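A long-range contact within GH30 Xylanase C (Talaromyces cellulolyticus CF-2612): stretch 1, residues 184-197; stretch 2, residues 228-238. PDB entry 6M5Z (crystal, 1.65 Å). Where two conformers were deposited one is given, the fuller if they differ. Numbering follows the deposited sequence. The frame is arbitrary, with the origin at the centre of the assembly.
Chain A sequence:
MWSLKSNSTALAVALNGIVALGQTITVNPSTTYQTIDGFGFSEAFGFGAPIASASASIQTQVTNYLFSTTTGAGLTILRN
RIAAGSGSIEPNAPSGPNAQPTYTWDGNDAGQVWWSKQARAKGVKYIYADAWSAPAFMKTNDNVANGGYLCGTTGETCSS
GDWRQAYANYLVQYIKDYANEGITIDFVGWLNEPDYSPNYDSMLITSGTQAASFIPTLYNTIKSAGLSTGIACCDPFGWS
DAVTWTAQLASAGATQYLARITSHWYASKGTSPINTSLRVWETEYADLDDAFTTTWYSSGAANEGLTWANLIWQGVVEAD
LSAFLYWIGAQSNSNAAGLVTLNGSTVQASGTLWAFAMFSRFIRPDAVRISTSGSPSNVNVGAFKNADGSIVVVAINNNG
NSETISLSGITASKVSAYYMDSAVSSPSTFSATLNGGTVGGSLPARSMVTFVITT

Stretch 1, residues 184-197: TIDFVGWLNEPDYS
Stretch 2 (228-238) STGIACCDPFG

Two strands, 187-189 and 230-233, run parallel with their axes 41° apart, and the loops that follow them stay in register as far as E193 and P236, where the CA atoms are 4.2 Å apart. The strand residues are extended, phi -90° to -158° and psi 135° to 147°. Together the stretches bury 872 Å².

The contact opens at T229 (phi/psi -46/134, chi1 -34°, between wells). Its CG2 lies 3.5 Å from I185 O, while its OG1 hydrogen-bonds at 2.7 Å to a water that donates to I185 O at 2.6 Å.

G230 begins the ladder, its CA 4.6 Å from that of F187. G230 N donates to D186 O (3.0 Å), and G230 O accepts from V188 N (2.8 Å); the same oxygen sits at the edge of the F187 ring (chi1 m, chi2 -70°). Glycine suits this position: an ideal CB here would lie only 3.0 Å from F187 CD1.

I231 (m, t) pairs with V188 (p), both side chains on the sheet face opposite F187. I231 CG2 meets the edge of the W190 ring, 4.4 Å from W190 CD1. A232 N then donates to V188 O (2.9 Å), the last direct backbone bond of the ladder. Beyond it water takes over, donating to A232 O at 2.7 Å and accepting from W190 N at 2.9 Å.

C233 (t) and C234 (m) form a vicinal disulfide, SG to SG 2.1 Å, across a cis peptide. C233 SG packs as an apolar group, 3.8 Å from W190 NE1, oblique to the indole (W190 chi1 p, chi2 -82°), and 4.1 Å from L191 CD1 (L191 m, t). L191 CD1 also packs 4.2 Å from C234 CB.

D235 takes a left-handed backbone (55/44), as does E193 (35/58). Their meeting gives a weak hydrogen bond, E193 N to D235 O, 2.7 Å but bent to 129°. A water bridges the D235 side chain back, donating to D235 OD1 and L191 O, 2.8 Å each.

After P236, a type I turn from E193 to Y196, closed by Y196 N to E193 O at 2.8 Å, presents D195 (p) and Y196 (t, chi2 51°) to F237. D195 OD1 accepts from F237 N (2.9 Å, 171°), a near-linear bond that satisfies the amide. The flat F237 ring (t, chi2 47°) stacks face to face on Y196, each covering the other, centroids 4.2 Å apart and planes at 4°.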

ATOM      1  N   THR A 184      10.836 -12.050   7.050  1.00 15.08           N
ATOM      2  CA  THR A 184       9.679 -12.877   6.660  1.00 15.98           C
ATOM      3  C   THR A 184       8.836 -12.016   5.730  1.00 16.17           C
ATOM      4  O   THR A 184       8.362 -10.933   6.168  1.00 19.56           O
ATOM      5  CB  THR A 184       8.860 -13.326   7.868  1.00 18.50           C
ATOM      6  OG1 THR A 184       9.699 -14.161   8.660  1.00 18.17           O
ATOM      7  CG2 THR A 184       7.624 -14.098   7.451  1.00 21.26           C
ATOM      8  N   ILE A 185       8.694 -12.432   4.480  1.00 14.44           N
ATOM      9  CA  ILE A 185       7.740 -11.759   3.568  1.00 13.14           C
ATOM     10  C   ILE A 185       6.334 -12.267   3.890  1.00 13.49           C
ATOM     11  O   ILE A 185       6.122 -13.522   3.909  1.00 13.71           O
ATOM     12  CB  ILE A 185       8.166 -12.000   2.121  1.00 13.86           C
ATOM     13  CG1 ILE A 185       9.491 -11.302   1.824  1.00 15.35           C
ATOM     14  CG2 ILE A 185       7.053 -11.533   1.212  1.00 14.08           C
ATOM     15  CD1 ILE A 185      10.121 -11.738   0.540  1.00 15.92           C
ATOM     16  N   ASP A 186       5.380 -11.348   4.093  1.00 12.01           N
ATOM     17  CA  ASP A 186       3.985 -11.726   4.471  1.00 12.85           C
ATOM     18  C   ASP A 186       3.191 -12.136   3.227  1.00 12.18           C
ATOM     19  O   ASP A 186       2.368 -13.087   3.310  1.00 11.88           O
ATOM     20  CB  ASP A 186       3.302 -10.618   5.263  1.00 13.61           C
ATOM     21  CG  ASP A 186       4.069 -10.355   6.538  1.00 17.58           C
ATOM     22  OD1 ASP A 186       4.178 -11.316   7.378  1.00 17.73           O
ATOM     23  OD2 ASP A 186       4.680  -9.274   6.635  1.00 13.67           O
ATOM     24  N   PHE A 187       3.373 -11.400   2.130  1.00 11.01           N
ATOM     25  CA  PHE A 187       2.579 -11.611   0.911  1.00 10.22           C
ATOM     26  C   PHE A 187       3.516 -11.545  -0.300  1.00  9.55           C
ATOM     27  O   PHE A 187       4.475 -10.748  -0.298  1.00 10.66           O
ATOM     28  CB  PHE A 187       1.446 -10.579   0.752  1.00 10.70           C
ATOM     29  CG  PHE A 187       0.568 -10.502   1.971  1.00 11.11           C
ATOM     30  CD1 PHE A 187      -0.286 -11.550   2.286  1.00 12.08           C
ATOM     31  CD2 PHE A 187       0.642  -9.431   2.839  1.00 11.70           C
ATOM     32  CE1 PHE A 187      -1.027 -11.522   3.458  1.00 12.05           C
ATOM     33  CE2 PHE A 187      -0.104  -9.423   4.012  1.00 12.54           C
ATOM     34  CZ  PHE A 187      -0.943 -10.459   4.302  1.00 11.77           C
ATOM     35  N   VAL A 188       3.169 -12.345  -1.303  1.00  9.20           N
ATOM     36  CA  VAL A 188       3.889 -12.372  -2.595  1.00  9.42           C
ATOM     37  C   VAL A 188       2.878 -12.154  -3.701  1.00 10.19           C
ATOM     38  O   VAL A 188       1.821 -12.746  -3.707  1.00 10.47           O
ATOM     39  CB  VAL A 188       4.728 -13.656  -2.775  1.00  9.52           C
ATOM     40  CG1 VAL A 188       3.905 -14.929  -2.800  1.00  9.56           C
ATOM     41  CG2 VAL A 188       5.619 -13.564  -4.007  1.00 10.50           C
ATOM     42  N   GLY A 189       3.260 -11.311  -4.655  1.00 10.61           N
ATOM     43  CA  GLY A 189       2.497 -11.079  -5.883  1.00 11.08           C
ATOM     44  C   GLY A 189       3.391 -11.422  -7.063  1.00 10.14           C
ATOM     45  O   GLY A 189       4.640 -11.259  -6.977  1.00 11.18           O
ATOM     46  N   TRP A 190       2.800 -11.978  -8.113  1.00 11.50           N
ATOM     47  CA  TRP A 190       3.530 -12.498  -9.298  1.00 11.50           C
ATOM     48  C   TRP A 190       3.285 -11.614 -10.528  1.00 11.26           C
ATOM     49  O   TRP A 190       3.883 -11.891 -11.583  1.00 11.57           O
ATOM     50  CB  TRP A 190       3.139 -13.946  -9.574  1.00 12.40           C
ATOM     51  CG  TRP A 190       1.681 -14.210  -9.786  1.00 14.13           C
ATOM     52  CD1 TRP A 190       0.695 -14.376  -8.854  1.00 14.93           C
ATOM     53  CD2 TRP A 190       1.092 -14.510 -11.051  1.00 14.87           C
ATOM     54  NE1 TRP A 190      -0.488 -14.695  -9.469  1.00 15.38           N
ATOM     55  CE2 TRP A 190      -0.270 -14.788 -10.814  1.00 14.18           C
ATOM     56  CE3 TRP A 190       1.600 -14.535 -12.342  1.00 14.11           C
ATOM     57  CZ2 TRP A 190      -1.125 -15.137 -11.855  1.00 16.12           C
ATOM     58  CZ3 TRP A 190       0.753 -14.906 -13.371  1.00 15.99           C
ATOM     59  CH2 TRP A 190      -0.592 -15.184 -13.120  1.00 15.73           C
ATOM     60  N   LEU A 191       2.512 -10.547 -10.336  1.00 10.77           N
ATOM     61  CA  LEU A 191       2.129  -9.602 -11.413  1.00 10.59           C
ATOM     62  C   LEU A 191       2.145  -8.163 -10.883  1.00 11.15           C
ATOM     63  O   LEU A 191       1.879  -7.951  -9.680  1.00 10.10           O
ATOM     64  CB  LEU A 191       0.709  -9.888 -11.896  1.00 11.07           C
ATOM     65  CG  LEU A 191       0.453 -11.230 -12.557  1.00 11.77           C
ATOM     66  CD1 LEU A 191      -1.039 -11.444 -12.598  1.00 11.81           C
ATOM     67  CD2 LEU A 191       1.079 -11.270 -13.952  1.00 11.91           C
ATOM     68  N   ASN A 192       2.343  -7.228 -11.797  1.00  9.95           N
ATOM     69  CA  ASN A 192       2.143  -5.798 -11.547  1.00 10.88           C
ATOM     70  C   ASN A 192       1.426  -5.231 -12.771  1.00 10.96           C
ATOM     71  O   ASN A 192       1.935  -5.402 -13.881  1.00 12.62           O
ATOM     72  CB  ASN A 192       3.439  -5.031 -11.303  1.00 10.69           C
ATOM     73  CG  ASN A 192       3.191  -3.558 -11.057  1.00 11.57           C
ATOM     74  OD1 ASN A 192       2.652  -3.203 -10.025  1.00 12.69           O
ATOM     75  ND2 ASN A 192       3.565  -2.705 -12.003  1.00 10.77           N
ATOM     76  N   GLU A 193       0.347  -4.504 -12.541  1.00 10.32           N
ATOM     77  CA  GLU A 193      -0.440  -3.886 -13.646  1.00 11.13           C
ATOM     78  C   GLU A 193      -0.487  -4.751 -14.913  1.00 10.93           C
ATOM     79  O   GLU A 193      -0.108  -4.345 -16.009  1.00 10.23           O
ATOM     80  CB  GLU A 193       0.121  -2.490 -13.924  1.00 10.76           C
ATOM     81  CG  GLU A 193       0.127  -1.639 -12.657  1.00 11.15           C
ATOM     82  CD  GLU A 193       0.566  -0.195 -12.820  1.00 12.65           C
ATOM     83  OE1 GLU A 193       1.227   0.109 -13.849  1.00 13.80           O
ATOM     84  OE2 GLU A 193       0.204   0.653 -11.956  1.00 14.19           O
ATOM     85  N   PRO A 194      -0.995  -6.001 -14.821  1.00 10.58           N
ATOM     86  CA  PRO A 194      -0.977  -6.922 -15.957  1.00 10.54           C
ATOM     87  C   PRO A 194      -2.028  -6.604 -17.022  1.00 11.59           C
ATOM     88  O   PRO A 194      -2.153  -7.358 -17.964  1.00 12.12           O
ATOM     89  CB  PRO A 194      -1.224  -8.289 -15.307  1.00 10.68           C
ATOM     90  CG  PRO A 194      -2.048  -7.949 -14.080  1.00 10.15           C
ATOM     91  CD  PRO A 194      -1.512  -6.619 -13.590  1.00 10.54           C
ATOM     92  N   ASP A 195      -2.688  -5.463 -16.852  1.00 11.05           N
ATOM     93  CA  ASP A 195      -3.553  -4.839 -17.879  1.00 11.43           C
ATOM     94  C   ASP A 195      -2.763  -3.741 -18.626  1.00 11.90           C
ATOM     95  O   ASP A 195      -3.405  -2.934 -19.372  1.00 14.57           O
ATOM     96  CB  ASP A 195      -4.837  -4.298 -17.221  1.00 10.86           C
ATOM     97  CG  ASP A 195      -4.686  -3.590 -15.877  1.00 12.40           C
ATOM     98  OD1 ASP A 195      -3.508  -3.364 -15.421  1.00 11.05           O
ATOM     99  OD2 ASP A 195      -5.769  -3.176 -15.324  1.00 12.34           O
ATOM    100  N   TYR A 196      -1.454  -3.631 -18.400  1.00 11.90           N
ATOM    101  CA  TYR A 196      -0.640  -2.488 -18.886  1.00 11.96           C
ATOM    102  C   TYR A 196       0.689  -3.030 -19.387  1.00 11.59           C
ATOM    103  O   TYR A 196       1.326  -3.819 -18.664  1.00 12.30           O
ATOM    104  CB  TYR A 196      -0.548  -1.450 -17.761  1.00 12.25           C
ATOM    105  CG  TYR A 196       0.174  -0.169 -18.105  1.00 13.08           C
ATOM    106  CD1 TYR A 196      -0.169   0.554 -19.237  1.00 13.84           C
ATOM    107  CD2 TYR A 196       1.178   0.328 -17.281  1.00 14.05           C
ATOM    108  CE1 TYR A 196       0.473   1.742 -19.539  1.00 16.74           C
ATOM    109  CE2 TYR A 196       1.825   1.513 -17.569  1.00 14.31           C
ATOM    110  CZ  TYR A 196       1.450   2.227 -18.681  1.00 16.39           C
ATOM    111  OH  TYR A 196       2.096   3.372 -19.019  1.00 22.43           O
ATOM    112  N   SER A 197       1.186  -2.539 -20.527  1.00 11.81           N
ATOM    113  CA  SER A 197       2.409  -3.086 -21.200  1.00 12.26           C
ATOM    114  C   SER A 197       3.394  -1.962 -21.510  1.00 13.28           C
ATOM    115  O   SER A 197       3.745  -1.714 -22.680  1.00 15.46           O
ATOM    116  CB  SER A 197       2.060  -3.891 -22.434  1.00 14.45           C
ATOM    117  OG  SER A 197       1.257  -3.109 -23.317  1.00 16.59           O
ATOM    118  N   SER A 228       4.443 -20.075   4.603  0.51 18.51           N
ATOM    119  CA  SER A 228       3.020 -19.714   4.813  0.51 19.72           C
ATOM    120  C   SER A 228       2.716 -18.410   4.077  0.51 17.11           C
ATOM    121  O   SER A 228       1.598 -17.919   4.177  0.51 15.16           O
ATOM    122  CB  SER A 228       2.724 -19.626   6.278  0.51 22.07           C
ATOM    123  OG  SER A 228       3.325 -20.725   6.944  0.51 21.18           O
ATOM    124  N   THR A 229       3.667 -17.929   3.281  1.00 16.94           N
ATOM    125  CA  THR A 229       3.504 -16.674   2.533  1.00 14.87           C
ATOM    126  C   THR A 229       2.129 -16.676   1.885  1.00 14.07           C
ATOM    127  O   THR A 229       1.827 -17.617   1.190  1.00 15.19           O
ATOM    128  CB  THR A 229       4.573 -16.537   1.448  1.00 14.82           C
ATOM    129  OG1 THR A 229       5.804 -17.118   1.881  1.00 14.53           O
ATOM    130  CG2 THR A 229       4.770 -15.082   1.070  1.00 14.14           C
ATOM    131  N   GLY A 230       1.401 -15.582   1.989  1.00 11.56           N
ATOM    132  CA  GLY A 230       0.086 -15.415   1.352  1.00 12.36           C
ATOM    133  C   GLY A 230       0.234 -14.820  -0.044  1.00 12.15           C
ATOM    134  O   GLY A 230       1.170 -14.041  -0.257  1.00 13.58           O
ATOM    135  N   ILE A 231      -0.619 -15.218  -0.969  1.00 11.73           N
ATOM    136  CA  ILE A 231      -0.567 -14.744  -2.371  1.00 10.84           C
ATOM    137  C   ILE A 231      -1.514 -13.552  -2.477  1.00 11.14           C
ATOM    138  O   ILE A 231      -2.646 -13.629  -2.041  1.00 12.50           O
ATOM    139  CB  ILE A 231      -0.939 -15.839  -3.385  1.00 11.58           C
ATOM    140  CG1 ILE A 231      -0.033 -17.065  -3.278  1.00 11.78           C
ATOM    141  CG2 ILE A 231      -0.897 -15.259  -4.796  1.00 11.15           C
ATOM    142  CD1 ILE A 231      -0.583 -18.285  -4.017  1.00 12.79           C
ATOM    143  N   ALA A 232      -1.052 -12.494  -3.129  1.00 11.11           N
ATOM    144  CA  ALA A 232      -1.840 -11.293  -3.430  1.00 12.02           C
ATOM    145  C   ALA A 232      -1.991 -11.249  -4.944  1.00 14.52           C
ATOM    146  O   ALA A 232      -1.090 -11.728  -5.646  1.00 18.67           O
ATOM    147  CB  ALA A 232      -1.103 -10.097  -2.894  1.00 12.93           C
ATOM    148  N   CYS A 233      -3.108 -10.764  -5.468  0.65 13.57           N
ATOM    149  CA  CYS A 233      -3.314 -10.657  -6.942  0.65 15.29           C
ATOM    150  C   CYS A 233      -4.396  -9.594  -7.126  0.65 13.87           C
ATOM    151  O   CYS A 233      -5.268  -9.510  -6.273  0.65 12.37           O
ATOM    152  CB  CYS A 233      -3.739 -11.997  -7.563  0.65 18.65           C
ATOM    153  SG  CYS A 233      -3.380 -12.170  -9.339  0.65 21.30           S
ATOM    154  N   CYS A 234      -4.342  -8.798  -8.215  1.00 13.62           N
ATOM    155  CA  CYS A 234      -3.342  -8.914  -9.262  1.00 13.38           C
ATOM    156  C   CYS A 234      -2.754  -7.554  -9.633  1.00 11.60           C
ATOM    157  O   CYS A 234      -2.165  -7.427 -10.741  1.00 10.95           O
ATOM    158  CB  CYS A 234      -4.020  -9.412 -10.531  1.00 16.44           C
ATOM    159  SG  CYS A 234      -4.826 -11.011 -10.333  1.00 21.22           S
ATOM    160  N   ASP A 235      -2.888  -6.551  -8.770  1.00 11.97           N
ATOM    161  CA  ASP A 235      -2.250  -5.211  -8.927  1.00 11.22           C
ATOM    162  C   ASP A 235      -2.612  -4.577 -10.276  1.00 11.18           C
ATOM    163  O   ASP A 235      -1.753  -3.976 -10.917  1.00 10.18           O
ATOM    164  CB  ASP A 235      -0.717  -5.330  -8.698  1.00 11.36           C
ATOM    165  CG  ASP A 235      -0.300  -5.361  -7.206  1.00 12.50           C
ATOM    166  OD1 ASP A 235      -0.465  -6.413  -6.554  1.00 13.05           O
ATOM    167  OD2 ASP A 235       0.153  -4.348  -6.687  1.00 12.07           O
ATOM    168  N   PRO A 236      -3.893  -4.607 -10.737  1.00 11.19           N
ATOM    169  CA  PRO A 236      -4.266  -3.867 -11.938  1.00 10.65           C
ATOM    170  C   PRO A 236      -3.971  -2.360 -11.842  1.00 10.94           C
ATOM    171  O   PRO A 236      -4.004  -1.791 -10.787  1.00 10.52           O
ATOM    172  CB  PRO A 236      -5.778  -4.107 -12.101  1.00 10.57           C
ATOM    173  CG  PRO A 236      -6.229  -4.552 -10.708  1.00 10.81           C
ATOM    174  CD  PRO A 236      -5.037  -5.289 -10.116  1.00 11.01           C
ATOM    175  N   PHE A 237      -3.748  -1.767 -13.026  0.52 11.38           N
ATOM    176  CA  PHE A 237      -3.499  -0.330 -13.291  0.52 12.60           C
ATOM    177  C   PHE A 237      -4.678   0.468 -12.703  0.52 13.21           C
ATOM    178  O   PHE A 237      -4.451   1.609 -12.266  0.52 13.06           O
ATOM    179  CB  PHE A 237      -3.237  -0.151 -14.800  0.52 12.77           C
ATOM    180  CG  PHE A 237      -2.692   1.187 -15.272  0.52 13.45           C
ATOM    181  CD1 PHE A 237      -1.626   1.807 -14.637  0.52 13.82           C
ATOM    182  CD2 PHE A 237      -3.223   1.820 -16.390  0.52 14.97           C
ATOM    183  CE1 PHE A 237      -1.116   3.025 -15.079  0.52 15.76           C
ATOM    184  CE2 PHE A 237      -2.717   3.040 -16.829  0.52 15.85           C
ATOM    185  CZ  PHE A 237      -1.667   3.649 -16.174  0.52 15.37           C
ATOM    186  N   GLY A 238      -5.863  -0.145 -12.631  1.00 12.96           N
ATOM    187  CA  GLY A 238      -7.132   0.488 -12.217  1.00 13.48           C
ATOM    188  C   GLY A 238      -8.116  -0.449 -11.538  1.00 14.12           C
ATOM    189  O   GLY A 238      -8.119  -1.705 -11.796  1.00 13.19           O
TER
HETATM  190  O   HOH W   1       6.800 -16.030   4.114  1.00 15.99           O
HETATM  191  O   HOH W   2      -0.066 -11.402  -8.126  1.00 15.50           O
HETATM  192  O   HOH W   3      -0.325  -8.736  -8.198  1.00 18.05           O